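PDB 1O63: ATP phosphoribosyltransferase from Thermotoga maritima, which probably catalyses the condensation of ATP with 5-phosphoribose 1-diphosphate to give N'-(5'-phosphoribosyl)-ATP, the first step of histidine biosynthesis. Local coordinates for residues E28-S32 with I33-G37; G98-E101 with G102-I106; V113-R116 with Y117-K121; T152-T155 with L156-N160; V175-P178 with V179-R182. All coordinates share one frame; numbering follows the deposited sequence. Where two conformers were deposited one is given.

Interaction 1: residues E28-S32 with I33-G37; sequences ERESS and ILREG
R29 and E36 face each other as an antiparallel hydrogen-bonded pair in a tight beta hairpin. E36 N donates to R29 O at 2.8 Å. E36 O takes E28 N at 2.8 Å and, weakly, R29 N. Two residues opposite one make a classic beta bulge. At the turn, S31 N donates to L34 O (2.8 Å). S31 OG accepts L34 N at 2.9 Å and, weakly, I33 N. The torsion of S31 (chi1 76°) sets OG between its own N and C, over the turn amides.

Two salt bridges flank the backbone, one on each face. R29 and E36 run alongside, pointing the same way, and R29 NE meets E36 OE2 at 2.9 Å. The two flat groups are almost perpendicular (85°), and the hydrogen bond within this pair is weak. On the other face E30 OE2 reaches R35 NH1 at 2.9 Å, again by a weakly directed bond. A water donates to S32 O and lies very close to R35 NH2, a doubtful contact.

The hairpin forms an edge of the mixed sheet within the chain. Strand 40-45 lies next to 34-37, where I33 and R35 bond to M44 and C42 through the backbone. L34 packs on V41 and F43. I33 touches E135 of the second subunit.

Interaction 2: residues G98-E101 with G102-I106; sequences GIPE and GEKRI
K104 folds back over the turn so that its chain crosses I99 obliquely and its ammonium group meets the backbone of P100. The branch of I99 that touches is CG2. It presses on K104 CE at 3.4 Å, tighter than an ordinary carbon contact. K104 CD and CG each lie 4.0 Å from I99 CG2. P100 sits beside the start of the lysine chain, with its ring CD 4.3 Å from K104 CG.

Two bends shape the lysine. Its chi2 of 132° is unusual, and chi4 of 75° turns NZ back toward the loop. K104 NZ then donates to P100 O at 2.9 Å, from a position tilted 21° out of the carbonyl plane. It also donates to G102 O at 2.8 Å, this time in the carbonyl plane. The two bonds hold the ammonium group between carbonyls that lie before and after E101 in the turn.

The loop leads from strand 81-94 into strand 104-108. W123 makes a cation-pi contact with K104 and packs on I99. R105, the next residue in the strand, bonds to G141 and D144.

The polar end of K104 is thus used to bind carbonyl oxygens across the turn, while its methylenes take the hydrophobic contact with I99. K104 is buried. Its positive charge is probably eased by the carbonyl dipoles and the indole of W123.

Interaction 3: residues V113-R116 with Y117-K121; sequences VTQR and YCESK
Q115 reaches along the helix surface to E119, one turn later. From CB the chain leaves anti to its backbone N (chi1 167°). It then bends at chi2 (71°), which swings the amide toward the glutamate. Q115 CG and the amide carbon CD both come close to E119 OE2, and the tip NE2 donates to the same oxygen. The modelled distance from Q115 NE2 to E119 OE2 is only 2.5 Å. So short a value makes the exact placing of the two groups doubtful. As modelled, the amide and carboxylate planes are 68° apart, and the two side chains pass at a slant.

The backbone beneath is a regular alpha helix, 111-121, the helix of a beta-alpha-beta unit between strands 104-108 and 125-129. Its i to i+4 bonds include C118 N to T114 O at 2.9 Å and E119 N to Q115 O at 3.1 Å.

The side of the helix that meets the sheet carries T114, Y117 and C118. C118 SG is 3.5 Å from T114 O and forms a disulfide with C125 at the start of strand 125-129. Y117 sends its hydroxyl to D165 on strand 161-176 and packs on L91 and I167. R116 NH1 bonds to L70 O. Near the C-terminal end, S120 OG donates to Y117 O at 2.7 Å on a lone pair.

Interaction 4: residues T152-T155 with L156-N160; sequences TGRT and LKENN
The chi1 of R154 (169°) sets CG anti to its backbone N, while E158 places CG between its N and C (chi1 86°). The two side chains then meet one helical turn apart. R154 NH2 lies 3.1 Å from E158 OE1, a salt bridge of charges alone. The oxygen stands well out of the guanidinium plane, and no N-H points at it. R154 CG also touches that oxygen, at 3.3 Å.

N159 runs alongside T155, pointing the same way. Its ND2 donates to T155 O, with the oxygen in the amide plane. The modelled 2.5 Å between N159 ND2 and T155 O is unusually short, and its exact value is doubtful. N159 N adds a weak bond to the same oxygen. The side chain thus adds to the backbone bonding at T155 O. K157 N to G153 O, at 2.8 Å, starts the helical bonding, with G153 at the N-cap. N160, with positive phi, is the C-prime residue of a Schellman motif.

This short helix, 154-158, links strand 145-150 to strand 161-176. L156 is its buried side chain and packs on I146 and T150 of the first strand and on L161 and I163 of the second. N159 also touches I33 of the second subunit.

Interaction 5: residues V175-P178 with V179-R182; sequences VVNP and VSYR
N177 OD1 accepts V179 N at 3.2 Å, which caps the first turn of helix 178-183. The donor N stands well above the carbonyl plane of the side chain, 63° out of it, and not on a lone pair. The chi1 of N177 (171°) puts CG anti to its backbone N and carries OD1 back beside V179. N177 and V179 lie side by side, with OD1 3.7 Å from V179 CB.

The backbone oxygen of N177 takes Y181 N at 3.3 Å. P178 O receives weaker bonds from Y181 N and R182 N. On the amide side, N177 ND2 bonds to A59 O. S180 OG, 3.2 Å from N177 ND2, bonds to D60. The cap is therefore tied to the chain before strand 61-65.

Outward from these bonds lies the apolar contact. The side chains of V176 and Y181 cross at about a right angle. V176 CG1 touches Y181 CD2 at 3.6 Å, meeting the ring obliquely. Y181 CB rests on P178 O at 3.4 Å. V176 and Y181 both pack on L192 of helix 185-204, and Y181 also reaches V188 and V189.

The whole is a strand-to-helix junction with an asparagine N-cap and a proline at the first position of the helix, where its lack of an amide proton costs no helical bond.

Overall arrangement
The five contacts are local and follow one another in series along the chain. Interactions 2 and 3 touch directly: I106 CD1 of strand 104-108 packs on C118 SG at 3.5 Å, and their centres are 13 Å apart. Interaction 4 lies about 21 Å from interaction 2 and 23 Å from interaction 3, centre to centre, without contact. Interactions 1 and 2 lie on opposite sides of the chain's centre, 48 Å apart between centres, yet both reach the same mixed sheet. Interaction 5 also reaches it, with its centre about 23 Å from that of interaction 1. Across the dimer, I33 of interaction 1 meets N159 of interaction 4 in the other subunit.

Interaction 1: residues E28-S32 with I33-G37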
loop_
_atom_site.group_PDB
_atom_site.type_symbol
_atom_site.label_atom_id
_atom_site.label_comp_id
_atom_site.label_asym_id
_atom_site.label_seq_id
_atom_site.Cartn_x
_atom_site.Cartn_y
_atom_site.Cartn_z
ATOM N N GLU A 28 -14.855 17.084 -19.422
ATOM C CA GLU A 28 -14.234 17.857 -20.511
ATOM C C GLU A 28 -12.727 17.635 -20.517
ATOM O O GLU A 28 -12.095 17.696 -21.581
ATOM C CB GLU A 28 -14.556 19.338 -20.366
ATOM C CG GLU A 28 -13.695 20.297 -21.145
ATOM C CD GLU A 28 -13.906 20.305 -22.638
ATOM O OE1 GLU A 28 -13.592 19.303 -23.322
ATOM O OE2 GLU A 28 -14.379 21.342 -23.169
ATOM N N ARG A 29 -12.156 17.395 -19.343
ATOM C CA ARG A 29 -10.704 17.234 -19.210
ATOM C C ARG A 29 -10.386 16.106 -18.236
ATOM O O ARG A 29 -11.080 15.972 -17.217
ATOM C CB ARG A 29 -10.102 18.552 -18.718
ATOM C CG ARG A 29 -8.585 18.497 -18.511
ATOM C CD ARG A 29 -8.016 19.907 -18.567
ATOM N NE ARG A 29 -7.029 20.143 -17.518
ATOM C CZ ARG A 29 -6.039 21.032 -17.623
ATOM N NH1 ARG A 29 -5.916 21.756 -18.731
ATOM N NH2 ARG A 29 -5.169 21.184 -16.631
ATOM N N GLU A 30 -9.423 15.259 -18.570
ATOM C CA GLU A 30 -9.108 14.098 -17.753
ATOM C C GLU A 30 -7.605 13.797 -17.683
ATOM O O GLU A 30 -6.918 13.742 -18.706
ATOM C CB GLU A 30 -9.788 12.843 -18.278
ATOM C CG GLU A 30 -11.305 12.824 -18.220
ATOM C CD GLU A 30 -11.850 11.571 -18.902
ATOM O OE1 GLU A 30 -12.117 11.634 -20.116
ATOM O OE2 GLU A 30 -11.977 10.550 -18.224
ATOM N N SER A 31 -7.170 13.522 -16.453
ATOM C CA SER A 31 -5.803 13.080 -16.217
ATOM C C SER A 31 -5.883 11.811 -15.339
ATOM O O SER A 31 -6.994 11.384 -15.010
ATOM C CB SER A 31 -4.978 14.155 -15.530
ATOM O OG SER A 31 -5.318 14.242 -14.150
ATOM N N SER A 32 -4.747 11.212 -15.043
ATOM C CA SER A 32 -4.688 10.017 -14.205
ATOM C C SER A 32 -5.290 10.318 -12.821
ATOM O O SER A 32 -6.037 9.521 -12.286
ATOM C CB SER A 32 -3.230 9.593 -14.003
ATOM O OG SER A 32 -3.117 8.332 -13.406
ATOM N N ILE A 33 -4.991 11.510 -12.288
ATOM C CA ILE A 33 -5.462 11.858 -10.965
ATOM C C ILE A 33 -6.645 12.794 -10.907
ATOM O O ILE A 33 -7.183 12.987 -9.797
ATOM C CB ILE A 33 -4.302 12.458 -10.128
ATOM C CG1 ILE A 33 -3.912 13.804 -10.737
ATOM C CG2 ILE A 33 -3.109 11.492 -10.096
ATOM C CD1 ILE A 33 -2.828 14.552 -10.004
ATOM N N LEU A 34 -7.046 13.443 -11.994
ATOM C CA LEU A 34 -8.141 14.433 -11.891
ATOM C C LEU A 34 -9.037 14.464 -13.114
ATOM O O LEU A 34 -8.519 14.613 -14.226
ATOM C CB LEU A 34 -7.500 15.826 -11.724
ATOM C CG LEU A 34 -8.474 16.987 -11.510
ATOM C CD1 LEU A 34 -9.066 16.895 -10.099
ATOM C CD2 LEU A 34 -7.759 18.317 -11.692
ATOM N N ARG A 35 -10.345 14.266 -12.935
ATOM C CA ARG A 35 -11.305 14.286 -14.033
ATOM C C ARG A 35 -12.283 15.443 -13.782
ATOM O O ARG A 35 -12.926 15.451 -12.733
ATOM C CB ARG A 35 -12.134 13.010 -14.138
ATOM C CG ARG A 35 -11.421 11.727 -13.865
ATOM C CD ARG A 35 -10.332 11.413 -14.869
ATOM N NE ARG A 35 -9.805 10.058 -14.606
ATOM C CZ ARG A 35 -10.432 8.966 -15.053
ATOM N NH1 ARG A 35 -11.538 9.095 -15.795
ATOM N NH2 ARG A 35 -9.951 7.771 -14.791
ATOM N N GLU A 36 -12.337 16.377 -14.726
ATOM C CA GLU A 36 -13.117 17.588 -14.527
ATOM C C GLU A 36 -14.311 17.637 -15.477
ATOM O O GLU A 36 -14.208 17.336 -16.666
ATOM C CB GLU A 36 -12.251 18.833 -14.777
ATOM C CG GLU A 36 -10.825 18.742 -14.291
ATOM C CD GLU A 36 -9.944 19.875 -14.777
ATOM O OE1 GLU A 36 -10.346 21.042 -14.586
ATOM O OE2 GLU A 36 -8.861 19.614 -15.342
ATOM N N GLY A 37 -15.440 18.088 -14.936
ATOM C CA GLY A 37 -16.645 18.205 -15.744
ATOM C C GLY A 37 -17.465 19.389 -15.220
ATOM O O GLY A 37 -17.114 19.969 -14.193
HETATM O O HOH W 1 -7.905 7.969 -13.381
#

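Interaction 2: residues G98-E101 with G102-I106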
loop_
_atom_site.group_PDB
_atom_site.type_symbol
_atom_site.label_atom_id
_atom_site.label_comp_id
_atom_site.label_asym_id
_atom_site.label_seq_id
_atom_site.Cartn_x
_atom_site.Cartn_y
_atom_site.Cartn_z
ATOM N N GLY A 98 -5.840 -26.361 10.081
ATOM C CA GLY A 98 -6.739 -25.861 11.122
ATOM C C GLY A 98 -6.162 -24.601 11.768
ATOM O O GLY A 98 -5.309 -23.922 11.166
ATOM N N ILE A 99 -6.503 -24.416 13.036
ATOM C CA ILE A 99 -6.066 -23.284 13.842
ATOM C C ILE A 99 -5.239 -23.788 15.032
ATOM O O ILE A 99 -5.704 -24.653 15.778
ATOM C CB ILE A 99 -7.310 -22.579 14.468
ATOM C CG1 ILE A 99 -8.495 -22.526 13.528
ATOM C CG2 ILE A 99 -6.935 -21.211 15.007
ATOM C CD1 ILE A 99 -8.421 -21.577 12.377
ATOM N N PRO A 100 -4.036 -23.286 15.223
ATOM C CA PRO A 100 -3.227 -23.655 16.385
ATOM C C PRO A 100 -3.984 -23.327 17.672
ATOM O O PRO A 100 -4.767 -22.376 17.713
ATOM C CB PRO A 100 -1.990 -22.792 16.265
ATOM C CG PRO A 100 -1.932 -22.353 14.841
ATOM C CD PRO A 100 -3.381 -22.246 14.391
ATOM N N GLU A 101 -3.727 -24.077 18.730
ATOM C CA GLU A 101 -4.397 -23.898 20.002
ATOM C C GLU A 101 -3.870 -22.719 20.797
ATOM O O GLU A 101 -4.616 -22.076 21.543
ATOM C CB GLU A 101 -4.258 -25.196 20.833
ATOM C CG GLU A 101 -5.212 -26.292 20.365
ATOM C CD GLU A 101 -5.300 -27.442 21.350
ATOM O OE1 GLU A 101 -4.270 -27.808 21.957
ATOM O OE2 GLU A 101 -6.412 -27.992 21.534
ATOM N N GLY A 102 -2.604 -22.382 20.635
ATOM C CA GLY A 102 -2.004 -21.277 21.370
ATOM C C GLY A 102 -2.160 -19.953 20.629
ATOM O O GLY A 102 -3.184 -19.673 20.005
ATOM N N GLU A 103 -1.100 -19.160 20.663
ATOM C CA GLU A 103 -1.083 -17.843 20.024
ATOM C C GLU A 103 -1.102 -18.017 18.505
ATOM O O GLU A 103 -0.484 -18.913 17.951
ATOM C CB GLU A 103 0.139 -17.075 20.520
ATOM C CG GLU A 103 0.406 -15.746 19.848
ATOM C CD GLU A 103 1.719 -15.126 20.314
ATOM O OE1 GLU A 103 1.656 -14.044 20.941
ATOM O OE2 GLU A 103 2.786 -15.711 20.061
ATOM N N LYS A 104 -2.004 -17.290 17.830
ATOM C CA LYS A 104 -2.126 -17.473 16.378
ATOM C C LYS A 104 -1.396 -16.392 15.606
ATOM O O LYS A 104 -1.628 -15.197 15.799
ATOM C CB LYS A 104 -3.600 -17.570 16.016
ATOM C CG LYS A 104 -4.299 -18.753 16.704
ATOM C CD LYS A 104 -5.615 -18.289 17.333
ATOM C CE LYS A 104 -6.406 -19.481 17.851
ATOM N NZ LYS A 104 -5.784 -19.994 19.113
ATOM N N ARG A 105 -0.459 -16.789 14.740
ATOM C CA ARG A 105 0.265 -15.812 13.921
ATOM C C ARG A 105 -0.558 -15.579 12.630
ATOM O O ARG A 105 -0.896 -16.545 11.956
ATOM C CB ARG A 105 1.654 -16.349 13.553
ATOM C CG ARG A 105 2.576 -16.597 14.746
ATOM C CD ARG A 105 3.956 -17.091 14.268
ATOM N NE ARG A 105 3.827 -18.153 13.287
ATOM C CZ ARG A 105 4.702 -18.466 12.337
ATOM N NH1 ARG A 105 4.449 -19.461 11.497
ATOM N NH2 ARG A 105 5.860 -17.825 12.230
ATOM N N ILE A 106 -1.053 -14.356 12.451
ATOM C CA ILE A 106 -1.898 -14.047 11.299
ATOM C C ILE A 106 -1.266 -12.889 10.506
ATOM O O ILE A 106 -1.133 -11.813 11.084
ATOM C CB ILE A 106 -3.309 -13.601 11.720
ATOM C CG1 ILE A 106 -3.882 -14.550 12.788
ATOM C CG2 ILE A 106 -4.225 -13.496 10.524
ATOM C CD1 ILE A 106 -5.269 -14.181 13.288
#

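Interaction 3: residues V113-R116 with Y117-K121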
loop_
_atom_site.group_PDB
_atom_site.type_symbol
_atom_site.label_atom_id
_atom_site.label_comp_id
_atom_site.label_asym_id
_atom_site.label_seq_id
_atom_site.Cartn_x
_atom_site.Cartn_y
_atom_site.Cartn_z
ATOM N N VAL A 113 -9.135 -4.891 11.212
ATOM C CA VAL A 113 -10.118 -5.934 10.913
ATOM C C VAL A 113 -9.703 -7.260 11.576
ATOM O O VAL A 113 -10.500 -7.923 12.213
ATOM C CB VAL A 113 -10.196 -6.148 9.385
ATOM C CG1 VAL A 113 -10.763 -7.510 9.040
ATOM C CG2 VAL A 113 -11.060 -5.022 8.796
ATOM N N THR A 114 -8.441 -7.654 11.409
ATOM C CA THR A 114 -7.962 -8.925 11.977
ATOM C C THR A 114 -8.015 -8.872 13.502
ATOM O O THR A 114 -8.514 -9.807 14.147
ATOM C CB THR A 114 -6.591 -9.377 11.517
ATOM O OG1 THR A 114 -6.156 -10.500 12.360
ATOM C CG2 THR A 114 -5.514 -8.334 11.676
ATOM N N GLN A 115 -7.593 -7.754 14.096
ATOM C CA GLN A 115 -7.655 -7.648 15.564
ATOM C C GLN A 115 -9.095 -7.768 16.039
ATOM O O GLN A 115 -9.373 -8.480 17.016
ATOM C CB GLN A 115 -7.031 -6.337 16.028
ATOM C CG GLN A 115 -7.322 -5.997 17.499
ATOM C CD GLN A 115 -6.558 -6.912 18.432
ATOM O OE1 GLN A 115 -5.563 -7.521 18.027
ATOM N NE2 GLN A 115 -6.997 -7.026 19.679
ATOM N N ARG A 116 -10.039 -7.129 15.332
ATOM C CA ARG A 116 -11.453 -7.219 15.712
ATOM C C ARG A 116 -11.950 -8.658 15.627
ATOM O O ARG A 116 -12.785 -9.116 16.420
ATOM C CB ARG A 116 -12.296 -6.313 14.817
ATOM C CG ARG A 116 -13.702 -6.035 15.298
ATOM C CD ARG A 116 -14.400 -4.963 14.449
ATOM N NE ARG A 116 -13.662 -3.716 14.522
ATOM C CZ ARG A 116 -13.034 -3.097 13.532
ATOM N NH1 ARG A 116 -13.078 -3.590 12.299
ATOM N NH2 ARG A 116 -12.384 -1.969 13.802
ATOM N N TYR A 117 -11.502 -9.374 14.596
ATOM C CA TYR A 117 -11.867 -10.770 14.417
ATOM C C TYR A 117 -11.357 -11.595 15.582
ATOM O O TYR A 117 -12.162 -12.207 16.315
ATOM C CB TYR A 117 -11.397 -11.292 13.053
ATOM C CG TYR A 117 -11.793 -12.745 12.836
ATOM C CD1 TYR A 117 -10.861 -13.760 12.992
ATOM C CD2 TYR A 117 -13.125 -13.073 12.574
ATOM C CE1 TYR A 117 -11.235 -15.089 12.842
ATOM C CE2 TYR A 117 -13.505 -14.388 12.411
ATOM C CZ TYR A 117 -12.547 -15.385 12.538
ATOM O OH TYR A 117 -12.914 -16.712 12.374
ATOM N N CYS A 118 -10.080 -11.476 15.922
ATOM C CA CYS A 118 -9.517 -12.199 17.064
ATOM C C CYS A 118 -10.301 -11.948 18.363
ATOM O O CYS A 118 -10.739 -12.908 19.020
ATOM C CB CYS A 118 -8.047 -11.903 17.242
ATOM S SG CYS A 118 -6.982 -12.462 15.854
ATOM N N GLU A 119 -10.653 -10.712 18.658
ATOM C CA GLU A 119 -11.427 -10.371 19.853
ATOM C C GLU A 119 -12.786 -11.026 19.873
ATOM O O GLU A 119 -13.233 -11.549 20.903
ATOM C CB GLU A 119 -11.648 -8.849 19.963
ATOM C CG GLU A 119 -10.353 -8.150 20.373
ATOM C CD GLU A 119 -10.353 -6.704 19.938
ATOM O OE1 GLU A 119 -11.434 -6.207 19.566
ATOM O OE2 GLU A 119 -9.273 -6.094 19.957
ATOM N N SER A 120 -13.416 -11.101 18.715
ATOM C CA SER A 120 -14.704 -11.754 18.573
ATOM C C SER A 120 -14.566 -13.256 18.811
ATOM O O SER A 120 -15.569 -13.942 19.040
ATOM C CB SER A 120 -15.316 -11.471 17.205
ATOM O OG SER A 120 -14.891 -12.430 16.251
ATOM N N LYS A 121 -13.344 -13.776 18.794
ATOM C CA LYS A 121 -13.081 -15.178 19.029
ATOM C C LYS A 121 -12.458 -15.436 20.387
ATOM O O LYS A 121 -12.242 -16.593 20.751
ATOM C CB LYS A 121 -12.086 -15.686 17.949
ATOM C CG LYS A 121 -12.656 -16.812 17.116
ATOM C CD LYS A 121 -13.752 -16.338 16.187
ATOM C CE LYS A 121 -14.341 -17.509 15.401
ATOM N NZ LYS A 121 -15.808 -17.290 15.199
#

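Interaction 4: residues T152-T155 with L156-N160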
loop_
_atom_site.group_PDB
_atom_site.type_symbol
_atom_site.label_atom_id
_atom_site.label_comp_id
_atom_site.label_asym_id
_atom_site.label_seq_id
_atom_site.Cartn_x
_atom_site.Cartn_y
_atom_site.Cartn_z
ATOM N N THR A 152 -13.099 -15.371 -5.882
ATOM C CA THR A 152 -13.585 -16.694 -6.264
ATOM C C THR A 152 -12.882 -17.806 -5.480
ATOM O O THR A 152 -13.188 -18.975 -5.713
ATOM C CB THR A 152 -13.377 -16.993 -7.763
ATOM O OG1 THR A 152 -11.975 -17.024 -8.051
ATOM C CG2 THR A 152 -14.083 -16.019 -8.653
ATOM N N GLY A 153 -11.822 -17.461 -4.753
ATOM C CA GLY A 153 -11.041 -18.442 -4.010
ATOM C C GLY A 153 -9.904 -19.032 -4.808
ATOM O O GLY A 153 -9.163 -19.899 -4.327
ATOM N N ARG A 154 -9.701 -18.566 -6.044
ATOM C CA ARG A 154 -8.674 -19.056 -6.930
ATOM C C ARG A 154 -7.263 -18.935 -6.384
ATOM O O ARG A 154 -6.547 -19.948 -6.295
ATOM C CB ARG A 154 -8.732 -18.355 -8.301
ATOM C CG ARG A 154 -7.523 -18.625 -9.185
ATOM C CD ARG A 154 -7.388 -17.541 -10.259
ATOM N NE ARG A 154 -6.865 -18.057 -11.498
ATOM C CZ ARG A 154 -5.630 -18.040 -11.950
ATOM N NH1 ARG A 154 -5.329 -18.589 -13.131
ATOM N NH2 ARG A 154 -4.668 -17.463 -11.236
ATOM N N THR A 155 -6.815 -17.719 -6.067
ATOM C CA THR A 155 -5.463 -17.544 -5.523
ATOM C C THR A 155 -5.279 -18.392 -4.277
ATOM O O THR A 155 -4.264 -19.069 -4.127
ATOM C CB THR A 155 -5.189 -16.068 -5.216
ATOM O OG1 THR A 155 -5.663 -15.290 -6.328
ATOM C CG2 THR A 155 -3.722 -15.761 -5.001
ATOM N N LEU A 156 -6.277 -18.443 -3.389
ATOM C CA LEU A 156 -6.150 -19.316 -2.209
ATOM C C LEU A 156 -5.985 -20.788 -2.609
ATOM O O LEU A 156 -5.047 -21.473 -2.156
ATOM C CB LEU A 156 -7.372 -19.151 -1.317
ATOM C CG LEU A 156 -7.556 -17.721 -0.732
ATOM C CD1 LEU A 156 -8.816 -17.656 0.073
ATOM C CD2 LEU A 156 -6.344 -17.293 0.071
ATOM N N LYS A 157 -6.912 -21.285 -3.395
ATOM C CA LYS A 157 -6.944 -22.649 -3.892
ATOM C C LYS A 157 -5.642 -23.082 -4.522
ATOM O O LYS A 157 -5.075 -24.141 -4.211
ATOM C CB LYS A 157 -8.074 -22.768 -4.943
ATOM C CG LYS A 157 -8.919 -24.008 -4.830
ATOM C CD LYS A 157 -8.153 -25.277 -5.112
ATOM C CE LYS A 157 -7.892 -25.510 -6.582
ATOM N NZ LYS A 157 -6.731 -26.445 -6.781
ATOM N N GLU A 158 -5.062 -22.248 -5.387
ATOM C CA GLU A 158 -3.823 -22.606 -6.083
ATOM C C GLU A 158 -2.614 -22.524 -5.173
ATOM O O GLU A 158 -1.498 -22.954 -5.524
ATOM C CB GLU A 158 -3.652 -21.791 -7.350
ATOM C CG GLU A 158 -2.986 -20.445 -7.220
ATOM C CD GLU A 158 -3.208 -19.534 -8.407
ATOM O OE1 GLU A 158 -4.329 -18.997 -8.559
ATOM O OE2 GLU A 158 -2.267 -19.332 -9.209
ATOM N N ASN A 159 -2.775 -21.939 -3.990
ATOM C CA ASN A 159 -1.700 -21.884 -3.009
ATOM C C ASN A 159 -1.958 -22.856 -1.865
ATOM O O ASN A 159 -1.378 -22.716 -0.789
ATOM C CB ASN A 159 -1.538 -20.455 -2.475
ATOM C CG ASN A 159 -0.913 -19.574 -3.551
ATOM O OD1 ASN A 159 0.310 -19.590 -3.692
ATOM N ND2 ASN A 159 -1.745 -18.857 -4.294
ATOM N N ASN A 160 -2.924 -23.744 -2.044
ATOM C CA ASN A 160 -3.291 -24.746 -1.062
ATOM C C ASN A 160 -3.765 -24.169 0.254
ATOM O O ASN A 160 -3.591 -24.791 1.310
ATOM C CB ASN A 160 -2.111 -25.717 -0.820
ATOM C CG ASN A 160 -1.832 -26.568 -2.041
ATOM O OD1 ASN A 160 -0.685 -26.853 -2.392
ATOM N ND2 ASN A 160 -2.892 -26.975 -2.728
#

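Interaction 5: residues V175-P178 with V179-R182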
loop_
_atom_site.group_PDB
_atom_site.type_symbol
_atom_site.label_atom_id
_atom_site.label_comp_id
_atom_site.label_asym_id
_atom_site.label_seq_id
_atom_site.Cartn_x
_atom_site.Cartn_y
_atom_site.Cartn_z
ATOM N N VAL A 175 -19.936 7.583 0.697
ATOM C CA VAL A 175 -19.670 8.270 1.952
ATOM C C VAL A 175 -19.650 9.779 1.703
ATOM O O VAL A 175 -19.217 10.208 0.627
ATOM C CB VAL A 175 -18.366 7.855 2.626
ATOM C CG1 VAL A 175 -18.555 6.545 3.392
ATOM C CG2 VAL A 175 -17.200 7.751 1.650
ATOM N N VAL A 176 -20.182 10.552 2.641
ATOM C CA VAL A 176 -20.314 11.995 2.414
ATOM C C VAL A 176 -19.620 12.769 3.529
ATOM O O VAL A 176 -19.787 12.453 4.702
ATOM C CB VAL A 176 -21.799 12.408 2.359
ATOM C CG1 VAL A 176 -21.991 13.919 2.278
ATOM C CG2 VAL A 176 -22.532 11.798 1.144
ATOM N N ASN A 177 -18.904 13.822 3.160
ATOM C CA ASN A 177 -18.311 14.727 4.172
ATOM C C ASN A 177 -19.461 15.438 4.883
ATOM O O ASN A 177 -20.300 16.087 4.262
ATOM C CB ASN A 177 -17.424 15.715 3.421
ATOM C CG ASN A 177 -16.871 16.870 4.216
ATOM O OD1 ASN A 177 -16.949 16.918 5.440
ATOM N ND2 ASN A 177 -16.283 17.820 3.494
ATOM N N PRO A 178 -19.581 15.286 6.194
ATOM C CA PRO A 178 -20.643 15.891 6.968
ATOM C C PRO A 178 -20.776 17.394 6.816
ATOM O O PRO A 178 -21.878 17.955 6.890
ATOM C CB PRO A 178 -20.327 15.531 8.414
ATOM C CG PRO A 178 -18.985 14.921 8.420
ATOM C CD PRO A 178 -18.679 14.460 7.028
ATOM N N VAL A 179 -19.686 18.122 6.666
ATOM C CA VAL A 179 -19.740 19.565 6.465
ATOM C C VAL A 179 -20.386 19.919 5.134
ATOM O O VAL A 179 -21.182 20.866 5.039
ATOM C CB VAL A 179 -18.335 20.195 6.516
ATOM C CG1 VAL A 179 -18.382 21.653 6.111
ATOM C CG2 VAL A 179 -17.728 20.041 7.898
ATOM N N SER A 180 -20.097 19.137 4.089
ATOM C CA SER A 180 -20.651 19.335 2.765
ATOM C C SER A 180 -22.175 19.178 2.780
ATOM O O SER A 180 -22.906 19.853 2.060
ATOM C CB SER A 180 -20.090 18.310 1.760
ATOM O OG SER A 180 -18.725 18.566 1.526
ATOM N N TYR A 181 -22.627 18.317 3.689
ATOM C CA TYR A 181 -24.044 18.103 3.917
ATOM C C TYR A 181 -24.684 19.326 4.550
ATOM O O TYR A 181 -25.894 19.571 4.442
ATOM C CB TYR A 181 -24.235 16.827 4.750
ATOM C CG TYR A 181 -25.194 15.835 4.116
ATOM C CD1 TYR A 181 -26.354 16.289 3.501
ATOM C CD2 TYR A 181 -24.972 14.467 4.157
ATOM C CE1 TYR A 181 -27.251 15.416 2.925
ATOM C CE2 TYR A 181 -25.878 13.579 3.590
ATOM C CZ TYR A 181 -27.014 14.057 2.989
ATOM O OH TYR A 181 -27.951 13.201 2.433
ATOM N N ARG A 182 -23.870 20.145 5.200
ATOM C CA ARG A 182 -24.317 21.424 5.780
ATOM C C ARG A 182 -24.227 22.494 4.688
ATOM O O ARG A 182 -25.252 22.863 4.097
ATOM C CB ARG A 182 -23.484 21.752 6.997
ATOM C CG ARG A 182 -23.400 23.141 7.542
ATOM C CD ARG A 182 -22.806 23.197 8.947
ATOM N NE ARG A 182 -21.367 23.068 8.986
ATOM C CZ ARG A 182 -20.495 24.064 8.890
ATOM N NH1 ARG A 182 -19.181 23.839 8.930
ATOM N NH2 ARG A 182 -20.915 25.311 8.757
#